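Local coordinates for hypothetical protein Atu2684 (Agrobacterium tumefaciens, PDB 2AXO) that is of unknown function but belongs to a family of the thioredoxin clan and carries a disulfide between two closely spaced cysteines, at residues V45-T50 with A248-A253; L148-S153 with V236-A241; V161-G166 with V174-F179. All coordinates share one frame; numbering follows the deposited sequence.

Interaction 1: residues V45-T50 with A248-A253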
ATOM      1  N   VAL A  45      -8.090  22.301  -1.233  1.00  9.05           N
ATOM      2  CA  VAL A  45      -7.114  21.418  -1.852  1.00  8.72           C
ATOM      3  C   VAL A  45      -7.689  20.029  -2.104  1.00  8.08           C
ATOM      4  O   VAL A  45      -8.306  19.425  -1.222  1.00  7.16           O
ATOM      5  CB  VAL A  45      -5.859  21.283  -0.962  1.00 10.00           C
ATOM      6  CG1 VAL A  45      -4.873  20.298  -1.582  1.00 13.38           C
ATOM      7  CG2 VAL A  45      -5.205  22.647  -0.792  1.00 11.98           C
ATOM      8  N   VAL A  46      -7.491  19.530  -3.321  1.00  8.68           N
ATOM      9  CA  VAL A  46      -7.969  18.199  -3.682  1.00  7.99           C
ATOM     10  C   VAL A  46      -6.793  17.353  -4.156  1.00  8.53           C
ATOM     11  O   VAL A  46      -6.210  17.622  -5.196  1.00 10.08           O
ATOM     12  CB  VAL A  46      -9.036  18.267  -4.804  1.00  8.30           C
ATOM     13  CG1 VAL A  46      -9.442  16.857  -5.230  1.00  8.01           C
ATOM     14  CG2 VAL A  46     -10.252  19.033  -4.304  1.00  8.88           C
ATOM     15  N   GLU A  47      -6.450  16.341  -3.367  1.00  8.79           N
ATOM     16  CA  GLU A  47      -5.354  15.445  -3.684  1.00  9.74           C
ATOM     17  C   GLU A  47      -5.916  14.089  -4.044  1.00 11.06           C
ATOM     18  O   GLU A  47      -6.458  13.383  -3.197  1.00 10.19           O
ATOM     19  CB  GLU A  47      -4.417  15.319  -2.487  1.00  8.65           C
ATOM     20  CG  GLU A  47      -3.677  16.597  -2.182  1.00  8.84           C
ATOM     21  CD  GLU A  47      -2.862  16.502  -0.915  1.00  8.69           C
ATOM     22  OE1 GLU A  47      -3.473  16.461   0.171  1.00  8.62           O
ATOM     23  OE2 GLU A  47      -1.620  16.452  -1.021  1.00  9.29           O
ATOM     24  N   LEU A  48      -5.786  13.734  -5.316  1.00 10.64           N
ATOM     25  CA  LEU A  48      -6.300  12.468  -5.813  1.00 11.01           C
ATOM     26  C   LEU A  48      -5.231  11.395  -5.930  1.00 10.49           C
ATOM     27  O   LEU A  48      -4.176  11.617  -6.527  1.00  9.42           O
ATOM     28  CB  LEU A  48      -6.933  12.691  -7.188  1.00 10.24           C
ATOM     29  CG  LEU A  48      -7.349  11.458  -7.990  1.00 12.11           C
ATOM     30  CD1 LEU A  48      -8.598  10.839  -7.376  1.00 11.33           C
ATOM     31  CD2 LEU A  48      -7.610  11.868  -9.433  1.00 12.90           C
ATOM     32  N   PHE A  49      -5.504  10.232  -5.347  1.00  9.44           N
ATOM     33  CA  PHE A  49      -4.588   9.105  -5.443  1.00  9.12           C
ATOM     34  C   PHE A  49      -5.231   8.207  -6.484  1.00 10.47           C
ATOM     35  O   PHE A  49      -6.378   7.778  -6.340  1.00 10.24           O
ATOM     36  CB  PHE A  49      -4.429   8.423  -4.085  1.00  9.07           C
ATOM     37  CG  PHE A  49      -3.749   9.301  -3.077  1.00  9.68           C
ATOM     38  CD1 PHE A  49      -4.475  10.251  -2.361  1.00 10.63           C
ATOM     39  CD2 PHE A  49      -2.363   9.275  -2.942  1.00  8.80           C
ATOM     40  CE1 PHE A  49      -3.828  11.170  -1.529  1.00 10.50           C
ATOM     41  CE2 PHE A  49      -1.708  10.187  -2.115  1.00  9.71           C
ATOM     42  CZ  PHE A  49      -2.441  11.138  -1.408  1.00  9.13           C
ATOM     43  N   THR A  50      -4.480   7.951  -7.549  1.00 11.24           N
ATOM     44  CA  THR A  50      -4.983   7.188  -8.679  1.00 11.60           C
ATOM     45  C   THR A  50      -3.862   6.371  -9.310  1.00 11.09           C
ATOM     46  O   THR A  50      -2.777   6.272  -8.757  1.00  9.34           O
ATOM     47  CB  THR A  50      -5.546   8.181  -9.729  1.00 13.06           C
ATOM     48  OG1 THR A  50      -6.032   7.477 -10.876  1.00 14.09           O
ATOM     49  CG2 THR A  50      -4.456   9.168 -10.148  1.00 13.45           C
ATOM     50  N   ALA A 248      -1.782  16.297   8.101  1.00 12.70           N
ATOM     51  CA  ALA A 248      -3.085  16.686   8.616  1.00 11.08           C
ATOM     52  C   ALA A 248      -3.637  17.896   7.853  1.00 10.37           C
ATOM     53  O   ALA A 248      -3.235  18.163   6.716  1.00 10.92           O
ATOM     54  CB  ALA A 248      -2.988  16.986  10.105  1.00 14.48           C
ATOM     55  N   ALA A 249      -4.551  18.632   8.475  1.00  9.34           N
ATOM     56  CA  ALA A 249      -5.171  19.787   7.828  1.00  7.12           C
ATOM     57  C   ALA A 249      -4.204  20.734   7.121  1.00  8.81           C
ATOM     58  O   ALA A 249      -3.158  21.093   7.651  1.00 10.26           O
ATOM     59  CB  ALA A 249      -6.001  20.572   8.847  1.00  9.84           C
ATOM     60  N   ILE A 250      -4.573  21.118   5.904  1.00  8.80           N
ATOM     61  CA  ILE A 250      -3.797  22.055   5.106  1.00  8.45           C
ATOM     62  C   ILE A 250      -4.537  23.372   5.319  1.00 10.99           C
ATOM     63  O   ILE A 250      -5.717  23.480   4.982  1.00  9.75           O
ATOM     64  CB  ILE A 250      -3.817  21.654   3.617  1.00  7.64           C
ATOM     65  CG1 ILE A 250      -3.141  20.291   3.453  1.00  6.74           C
ATOM     66  CG2 ILE A 250      -3.123  22.718   2.771  1.00  4.41           C
ATOM     67  CD1 ILE A 250      -3.265  19.683   2.062  1.00  8.58           C
ATOM     68  N   VAL A 251      -3.854  24.358   5.893  1.00  9.93           N
ATOM     69  CA  VAL A 251      -4.485  25.641   6.208  1.00 10.40           C
ATOM     70  C   VAL A 251      -4.228  26.760   5.204  1.00 10.51           C
ATOM     71  O   VAL A 251      -4.776  27.860   5.332  1.00 11.38           O
ATOM     72  CB  VAL A 251      -4.058  26.124   7.613  1.00 10.68           C
ATOM     73  CG1 VAL A 251      -4.436  25.081   8.657  1.00 13.11           C
ATOM     74  CG2 VAL A 251      -2.571  26.389   7.648  1.00 10.96           C
ATOM     75  N   GLY A 252      -3.407  26.471   4.199  1.00  9.73           N
ATOM     76  CA  GLY A 252      -3.094  27.454   3.176  1.00  9.27           C
ATOM     77  C   GLY A 252      -2.527  26.726   1.979  1.00  8.45           C
ATOM     78  O   GLY A 252      -1.912  25.671   2.137  1.00  8.71           O
ATOM     79  N   ALA A 253      -2.727  27.265   0.781  1.00  9.32           N
ATOM     80  CA  ALA A 253      -2.206  26.602  -0.404  1.00 10.55           C
ATOM     81  C   ALA A 253      -2.136  27.519  -1.610  1.00 11.90           C
ATOM     82  O   ALA A 253      -2.882  28.496  -1.719  1.00 10.30           O
ATOM     83  CB  ALA A 253      -3.052  25.379  -0.736  1.00 11.80           C
TER

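Interaction 2: residues L148-S153 with V236-A241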
ATOM      1  N   LEU A 148      -8.925  27.356   3.630  1.00 14.46           N
ATOM      2  CA  LEU A 148      -7.567  27.865   3.500  1.00 14.79           C
ATOM      3  C   LEU A 148      -7.516  29.281   4.095  1.00 16.43           C
ATOM      4  O   LEU A 148      -7.624  30.273   3.376  1.00 18.59           O
ATOM      5  CB  LEU A 148      -7.177  27.877   2.019  1.00 12.92           C
ATOM      6  CG  LEU A 148      -7.360  26.514   1.331  1.00 10.02           C
ATOM      7  CD1 LEU A 148      -6.964  26.609  -0.134  1.00 10.49           C
ATOM      8  CD2 LEU A 148      -6.505  25.464   2.043  1.00 11.14           C
ATOM      9  N   ASN A 149      -7.338  29.355   5.412  1.00 16.34           N
ATOM     10  CA  ASN A 149      -7.319  30.627   6.137  1.00 17.95           C
ATOM     11  C   ASN A 149      -6.018  31.421   6.120  1.00 17.94           C
ATOM     12  O   ASN A 149      -6.014  32.612   6.438  1.00 20.64           O
ATOM     13  CB  ASN A 149      -7.723  30.383   7.589  1.00 21.10           C
ATOM     14  CG  ASN A 149      -9.151  29.918   7.721  1.00 24.23           C
ATOM     15  OD1 ASN A 149      -9.530  29.341   8.735  1.00 30.26           O
ATOM     16  ND2 ASN A 149      -9.960  30.182   6.700  1.00 26.66           N
ATOM     17  N   VAL A 150      -4.918  30.774   5.762  1.00 14.37           N
ATOM     18  CA  VAL A 150      -3.625  31.449   5.721  1.00 12.72           C
ATOM     19  C   VAL A 150      -3.234  31.748   4.284  1.00 13.38           C
ATOM     20  O   VAL A 150      -3.160  30.847   3.452  1.00 14.31           O
ATOM     21  CB  VAL A 150      -2.524  30.579   6.354  1.00 12.91           C
ATOM     22  CG1 VAL A 150      -1.213  31.347   6.395  1.00 10.22           C
ATOM     23  CG2 VAL A 150      -2.938  30.147   7.752  1.00 14.73           C
ATOM     24  N   PRO A 151      -2.971  33.026   3.970  1.00 12.72           N
ATOM     25  CA  PRO A 151      -2.592  33.366   2.603  1.00 12.77           C
ATOM     26  C   PRO A 151      -1.230  32.800   2.214  1.00 12.83           C
ATOM     27  O   PRO A 151      -0.279  32.836   2.997  1.00 11.98           O
ATOM     28  CB  PRO A 151      -2.623  34.896   2.604  1.00 14.72           C
ATOM     29  CG  PRO A 151      -2.283  35.246   4.012  1.00 13.23           C
ATOM     30  CD  PRO A 151      -3.044  34.228   4.821  1.00 13.55           C
ATOM     31  N   VAL A 152      -1.164  32.243   1.009  1.00 11.01           N
ATOM     32  CA  VAL A 152       0.068  31.674   0.478  1.00 11.02           C
ATOM     33  C   VAL A 152       0.184  32.158  -0.958  1.00  9.42           C
ATOM     34  O   VAL A 152      -0.770  32.058  -1.734  1.00 10.84           O
ATOM     35  CB  VAL A 152       0.049  30.122   0.486  1.00  9.57           C
ATOM     36  CG1 VAL A 152       1.356  29.591  -0.094  1.00 11.70           C
ATOM     37  CG2 VAL A 152      -0.134  29.603   1.904  1.00 13.25           C
ATOM     38  N   SER A 153       1.346  32.705  -1.296  1.00 11.59           N
ATOM     39  CA  SER A 153       1.611  33.222  -2.637  1.00 13.98           C
ATOM     40  C   SER A 153       2.920  32.635  -3.139  1.00 12.74           C
ATOM     41  O   SER A 153       3.824  32.364  -2.354  1.00 12.09           O
ATOM     42  CB  SER A 153       1.745  34.751  -2.616  1.00 13.45           C
ATOM     43  OG  SER A 153       0.566  35.380  -2.139  1.00 21.60           O
ATOM     44  N   VAL A 236       2.111  24.671  -3.312  1.00  9.44           N
ATOM     45  CA  VAL A 236       2.676  24.921  -1.994  1.00  8.69           C
ATOM     46  C   VAL A 236       1.547  24.609  -1.032  1.00  8.30           C
ATOM     47  O   VAL A 236       0.458  25.169  -1.143  1.00  6.79           O
ATOM     48  CB  VAL A 236       3.095  26.397  -1.807  1.00  9.89           C
ATOM     49  CG1 VAL A 236       3.533  26.633  -0.361  1.00 12.31           C
ATOM     50  CG2 VAL A 236       4.240  26.745  -2.761  1.00 10.28           C
ATOM     51  N   LEU A 237       1.799  23.702  -0.100  1.00  8.23           N
ATOM     52  CA  LEU A 237       0.785  23.317   0.864  1.00  8.85           C
ATOM     53  C   LEU A 237       1.276  23.646   2.267  1.00 10.70           C
ATOM     54  O   LEU A 237       2.315  23.142   2.692  1.00 10.68           O
ATOM     55  CB  LEU A 237       0.497  21.814   0.759  1.00  5.38           C
ATOM     56  CG  LEU A 237       0.121  21.264  -0.624  1.00  3.33           C
ATOM     57  CD1 LEU A 237      -0.028  19.751  -0.557  1.00  4.19           C
ATOM     58  CD2 LEU A 237      -1.180  21.907  -1.118  1.00  5.15           C
ATOM     59  N   LEU A 238       0.556  24.513   2.977  1.00  9.71           N
ATOM     60  CA  LEU A 238       0.951  24.844   4.347  1.00 10.09           C
ATOM     61  C   LEU A 238       0.207  23.792   5.155  1.00 10.56           C
ATOM     62  O   LEU A 238      -0.957  23.974   5.521  1.00  9.00           O
ATOM     63  CB  LEU A 238       0.487  26.251   4.727  1.00  9.42           C
ATOM     64  CG  LEU A 238       0.992  26.777   6.080  1.00 11.07           C
ATOM     65  CD1 LEU A 238       2.518  26.827   6.102  1.00 11.78           C
ATOM     66  CD2 LEU A 238       0.412  28.159   6.311  1.00 11.21           C
ATOM     67  N   GLN A 239       0.898  22.692   5.438  1.00  8.35           N
ATOM     68  CA  GLN A 239       0.281  21.565   6.109  1.00  8.91           C
ATOM     69  C   GLN A 239       0.689  21.233   7.537  1.00  9.27           C
ATOM     70  O   GLN A 239       1.869  21.090   7.854  1.00 10.27           O
ATOM     71  CB  GLN A 239       0.455  20.335   5.202  1.00 10.00           C
ATOM     72  CG  GLN A 239      -0.231  19.064   5.664  1.00 11.77           C
ATOM     73  CD  GLN A 239      -0.412  18.060   4.536  1.00 13.73           C
ATOM     74  OE1 GLN A 239       0.452  17.916   3.659  1.00 12.52           O
ATOM     75  NE2 GLN A 239      -1.528  17.345   4.564  1.00  9.91           N
ATOM     76  N   THR A 240      -0.319  21.114   8.395  1.00  9.76           N
ATOM     77  CA  THR A 240      -0.103  20.765   9.790  1.00 10.17           C
ATOM     78  C   THR A 240       0.051  19.250   9.861  1.00 11.99           C
ATOM     79  O   THR A 240      -0.190  18.544   8.884  1.00 11.36           O
ATOM     80  CB  THR A 240      -1.307  21.165  10.665  1.00  9.74           C
ATOM     81  OG1 THR A 240      -2.464  20.403  10.281  1.00 12.85           O
ATOM     82  CG2 THR A 240      -1.608  22.641  10.504  1.00 11.88           C
ATOM     83  N   ALA A 241       0.443  18.755  11.029  1.00 14.46           N
ATOM     84  CA  ALA A 241       0.630  17.330  11.235  1.00 17.10           C
ATOM     85  C   ALA A 241       0.030  16.950  12.582  1.00 18.07           C
ATOM     86  O   ALA A 241      -0.139  17.807  13.455  1.00 19.08           O
ATOM     87  CB  ALA A 241       2.109  16.993  11.205  1.00 14.95           C
TER

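Interaction 3: residues V161-G166 with V174-F179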
ATOM      1  N   VAL A 161      12.673  30.835  -6.818  1.00 18.89           N
ATOM      2  CA  VAL A 161      11.253  30.717  -6.516  1.00 16.88           C
ATOM      3  C   VAL A 161      11.004  31.348  -5.154  1.00 16.22           C
ATOM      4  O   VAL A 161      11.705  31.058  -4.181  1.00 14.50           O
ATOM      5  CB  VAL A 161      10.783  29.243  -6.478  1.00 15.11           C
ATOM      6  CG1 VAL A 161       9.362  29.166  -5.921  1.00 16.94           C
ATOM      7  CG2 VAL A 161      10.825  28.650  -7.875  1.00 14.38           C
ATOM      8  N   GLU A 162      10.006  32.221  -5.096  1.00 16.67           N
ATOM      9  CA  GLU A 162       9.660  32.901  -3.862  1.00 17.07           C
ATOM     10  C   GLU A 162       8.271  32.505  -3.385  1.00 16.55           C
ATOM     11  O   GLU A 162       7.288  32.618  -4.122  1.00 12.88           O
ATOM     12  CB  GLU A 162       9.727  34.417  -4.069  1.00 20.78           C
ATOM     13  CG  GLU A 162       9.483  35.239  -2.816  1.00 25.24           C
ATOM     14  CD  GLU A 162       9.795  36.709  -3.026  1.00 28.68           C
ATOM     15  OE1 GLU A 162      10.939  37.019  -3.423  1.00 28.20           O
ATOM     16  OE2 GLU A 162       8.898  37.549  -2.798  1.00 31.54           O
ATOM     17  N   ILE A 163       8.210  32.033  -2.145  1.00 14.89           N
ATOM     18  CA  ILE A 163       6.960  31.626  -1.524  1.00 14.60           C
ATOM     19  C   ILE A 163       6.692  32.552  -0.354  1.00 14.54           C
ATOM     20  O   ILE A 163       7.509  32.654   0.562  1.00 15.48           O
ATOM     21  CB  ILE A 163       7.040  30.196  -0.983  1.00 14.72           C
ATOM     22  CG1 ILE A 163       7.316  29.224  -2.130  1.00 13.33           C
ATOM     23  CG2 ILE A 163       5.744  29.842  -0.252  1.00 13.77           C
ATOM     24  CD1 ILE A 163       7.495  27.785  -1.672  1.00 15.27           C
ATOM     25  N   ASP A 164       5.552  33.228  -0.398  1.00 15.46           N
ATOM     26  CA  ASP A 164       5.147  34.158   0.650  1.00 17.44           C
ATOM     27  C   ASP A 164       3.996  33.582   1.466  1.00 15.62           C
ATOM     28  O   ASP A 164       2.951  33.228   0.917  1.00 15.73           O
ATOM     29  CB  ASP A 164       4.715  35.488   0.027  1.00 19.51           C
ATOM     30  CG  ASP A 164       5.791  36.546   0.113  1.00 24.61           C
ATOM     31  OD1 ASP A 164       6.972  36.228  -0.153  1.00 24.17           O
ATOM     32  OD2 ASP A 164       5.454  37.704   0.440  1.00 28.27           O
ATOM     33  N   ILE A 165       4.195  33.496   2.777  1.00 13.28           N
ATOM     34  CA  ILE A 165       3.184  32.958   3.680  1.00 14.28           C
ATOM     35  C   ILE A 165       2.734  34.024   4.671  1.00 13.84           C
ATOM     36  O   ILE A 165       3.557  34.752   5.224  1.00 12.28           O
ATOM     37  CB  ILE A 165       3.735  31.769   4.473  1.00 14.50           C
ATOM     38  CG1 ILE A 165       4.399  30.777   3.514  1.00 14.53           C
ATOM     39  CG2 ILE A 165       2.607  31.092   5.241  1.00 13.38           C
ATOM     40  CD1 ILE A 165       5.080  29.643   4.207  1.00 15.61           C
ATOM     41  N   GLY A 166       1.427  34.101   4.894  1.00 14.58           N
ATOM     42  CA  GLY A 166       0.885  35.084   5.814  1.00 16.30           C
ATOM     43  C   GLY A 166       0.861  34.658   7.269  1.00 16.80           C
ATOM     44  O   GLY A 166       1.324  33.574   7.627  1.00 16.50           O
ATOM     45  N   VAL A 174       6.054  23.753   5.313  1.00 11.20           N
ATOM     46  CA  VAL A 174       5.839  24.373   4.026  1.00 11.04           C
ATOM     47  C   VAL A 174       6.187  23.246   3.060  1.00 10.02           C
ATOM     48  O   VAL A 174       7.358  22.957   2.825  1.00 10.07           O
ATOM     49  CB  VAL A 174       6.777  25.573   3.816  1.00 13.26           C
ATOM     50  CG1 VAL A 174       6.569  26.156   2.424  1.00 11.57           C
ATOM     51  CG2 VAL A 174       6.497  26.633   4.879  1.00 11.66           C
ATOM     52  N   VAL A 175       5.158  22.594   2.528  1.00  9.86           N
ATOM     53  CA  VAL A 175       5.338  21.468   1.614  1.00 10.73           C
ATOM     54  C   VAL A 175       5.174  21.864   0.145  1.00 10.34           C
ATOM     55  O   VAL A 175       4.230  22.565  -0.214  1.00 10.07           O
ATOM     56  CB  VAL A 175       4.316  20.343   1.935  1.00 10.67           C
ATOM     57  CG1 VAL A 175       4.523  19.148   1.005  1.00 12.07           C
ATOM     58  CG2 VAL A 175       4.451  19.920   3.392  1.00 12.95           C
ATOM     59  N   VAL A 176       6.094  21.411  -0.699  1.00  8.75           N
ATOM     60  CA  VAL A 176       6.012  21.704  -2.123  1.00  9.36           C
ATOM     61  C   VAL A 176       5.884  20.401  -2.889  1.00  9.10           C
ATOM     62  O   VAL A 176       6.722  19.502  -2.756  1.00 11.27           O
ATOM     63  CB  VAL A 176       7.255  22.456  -2.643  1.00  8.50           C
ATOM     64  CG1 VAL A 176       7.117  22.715  -4.145  1.00 11.37           C
ATOM     65  CG2 VAL A 176       7.426  23.769  -1.898  1.00 10.48           C
ATOM     66  N   ALA A 177       4.823  20.303  -3.680  1.00  8.15           N
ATOM     67  CA  ALA A 177       4.568  19.123  -4.490  1.00  8.03           C
ATOM     68  C   ALA A 177       4.802  19.519  -5.942  1.00  8.77           C
ATOM     69  O   ALA A 177       4.120  20.398  -6.479  1.00  8.26           O
ATOM     70  CB  ALA A 177       3.132  18.637  -4.291  1.00  9.54           C
ATOM     71  N   TYR A 178       5.788  18.883  -6.563  1.00  7.57           N
ATOM     72  CA  TYR A 178       6.137  19.168  -7.949  1.00  7.59           C
ATOM     73  C   TYR A 178       5.365  18.241  -8.874  1.00  6.93           C
ATOM     74  O   TYR A 178       5.257  17.046  -8.615  1.00  6.36           O
ATOM     75  CB  TYR A 178       7.642  18.967  -8.144  1.00  7.44           C
ATOM     76  CG  TYR A 178       8.489  19.853  -7.252  1.00  8.55           C
ATOM     77  CD1 TYR A 178       8.771  21.173  -7.613  1.00 10.04           C
ATOM     78  CD2 TYR A 178       8.990  19.380  -6.038  1.00 10.93           C
ATOM     79  CE1 TYR A 178       9.539  22.004  -6.787  1.00 11.54           C
ATOM     80  CE2 TYR A 178       9.756  20.200  -5.201  1.00 10.27           C
ATOM     81  CZ  TYR A 178      10.025  21.508  -5.581  1.00 11.53           C
ATOM     82  OH  TYR A 178      10.768  22.317  -4.753  1.00 14.40           O
ATOM     83  N   PHE A 179       4.822  18.793  -9.953  1.00  8.81           N
ATOM     84  CA  PHE A 179       4.068  17.981 -10.893  1.00  9.31           C
ATOM     85  C   PHE A 179       4.285  18.404 -12.330  1.00 10.08           C
ATOM     86  O   PHE A 179       4.809  19.489 -12.613  1.00 11.49           O
ATOM     87  CB  PHE A 179       2.562  18.054 -10.587  1.00  6.70           C
ATOM     88  CG  PHE A 179       2.008  19.450 -10.592  1.00  7.97           C
ATOM     89  CD1 PHE A 179       1.821  20.137  -9.395  1.00  7.92           C
ATOM     90  CD2 PHE A 179       1.693  20.090 -11.794  1.00  7.27           C
ATOM     91  CE1 PHE A 179       1.331  21.442  -9.388  1.00  6.91           C
ATOM     92  CE2 PHE A 179       1.203  21.396 -11.803  1.00  9.43           C
ATOM     93  CZ  PHE A 179       1.021  22.075 -10.596  1.00  7.82           C
TER

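Interaction 1: residues V45-T50 with A248-A253
V45 meets A253 with CG2 and packs on I250 with both branches. CG2 of V45 lies 3.5 Å from CB of A253, a pair tighter than normal van der Waals contact. CG1 of V45 packs at 4.0 Å on CD1 of I250, and CG2 of V45 lies 4.1 Å from CG2 of I250. The V45 and I250 side chains cross at about a right angle. The same I250 methyl also reaches E47: CD1 of I250 lies 3.7 Å from OE1 of E47. This is van der Waals contact of a methyl with a carboxylate oxygen.

The E47 side chain takes its reach from an extended chi2 of 174°. E47 is buried, and both carboxylate oxygens have partners. OE2 forms a salt bridge with R100 and a weak hydrogen bond with Y78. OE1 has a weak hydrogen bond with Y104. These bonds hold the carboxylate beside the I250 methyl.

The two short strand segments run nearly at right angles, at 101°, with axes 9.7 Å apart. Strand 45-50 is an inner strand of the mixed sheet, consistent with the thioredoxin-like fold of the clan. V46 and L48 pack on helix 58-70. V45 and E47 point the other way, to the sheet of strands 232-241 and 247-257.

Interaction 2: residues L148-S153 with V236-A241
V150 and V152 lay their isopropyl groups on L238 and V236 where two antiparallel sheets pack face to face, as in a beta sandwich. One sheet holds strand 152-156, the other strand 232-241. The contact is wholly apolar.

V150 and L238 cross at about a right angle. The leucine puts a single methyl into the contact. CD2 of L238 lies 3.6 Å from CG1 of V150 and 3.8 Å from its CB. CG2 of V150 is further off, at 4.2 Å from CD2 of L238. One leucine branch thus sits against the whole valine fork. In L238, CG is trans to the backbone N (chi1 -173°), and the chi2 of 60° makes CD2 the far branch, trans to CA, and turns it outward to V150.

V152 and V236 meet at a slant instead. Each offers the branch that lies trans to its own backbone N, so CG1 faces CG1. The two methyls are 3.7 Å apart, CG1 of V152 to CG1 of V236. The same V152 methyl also touches CB of V236, so the contact extends down to the root of the chain.

W212 and I165 touch both V150 and L238 and help enclose that pair. The backbone of V150 is hydrogen-bonded to that of V251, which ties this end of 148-153 to strand 247-257 as well. V152 links the two pairs more loosely, with its CG2 4.4 Å from CB of L238.

Interaction 3: residues V161-G166 with V174-F179
I165 and V174 touch across a beta arch: strands 161-165 and 172-186 follow each other in the chain but lie in different antiparallel sheets. The short connection lets the chain pass from one layer to the other. The strands then touch by side chains alone.

Both isoleucines of the first strand use the same conformation. In I163 and I165, CG1 is trans to the carbonyl carbon and CD1 is trans again beyond it, with a chi2 of 175° in I165. The ethyl arm is therefore straight, and its terminal methyl reaches the opposite layer. The valines of the second strand are matched in the same way. In V174 and V176, CG1 is trans to the backbone N (chi1 177° and 179°). This leaves CG2 trans to the carbonyl carbon, and it is CG2 that meets the isoleucine methyl.

The two pairs differ in approach. I165 and V174 reach for each other tip to tip, and CD1 of I165 comes within 3.4 Å of CG2 of V174. That is closer than usual for two methyl carbons, so the packing here is tight. I163 and V176 pass at a slant, with CD1 of I163 at 4.0 Å from CG2 of V176.

W212 and M217 also pack on I165, and C234 on V176. The other V176 branch serves its own strand: CG1 lies over one face of the Y178 ring, 3.5 Å above the plane and displaced toward the rim.

How the interactions relate
Along the chain the contacts are enclosed one within another, with interaction 1 outermost and interaction 3 innermost. Interaction 2 lies between them in space, its centre about 10 Å from that of interaction 1 and about 9 Å from that of interaction 3. Interactions 1 and 3 do not touch. Strands 172-186, 232-241 and 247-257 are consecutive neighbours in one antiparallel sheet, which supplies one segment to every contact. Probable backbone hydrogen bonds join them: G252 O to L238 N, 2.9 Å, and L237 N to V175 O, 2.7 Å. This central sheet meets the mixed sheet of strand 45-50, probably the thioredoxin-like part, with one face and the three-stranded sheet with the other.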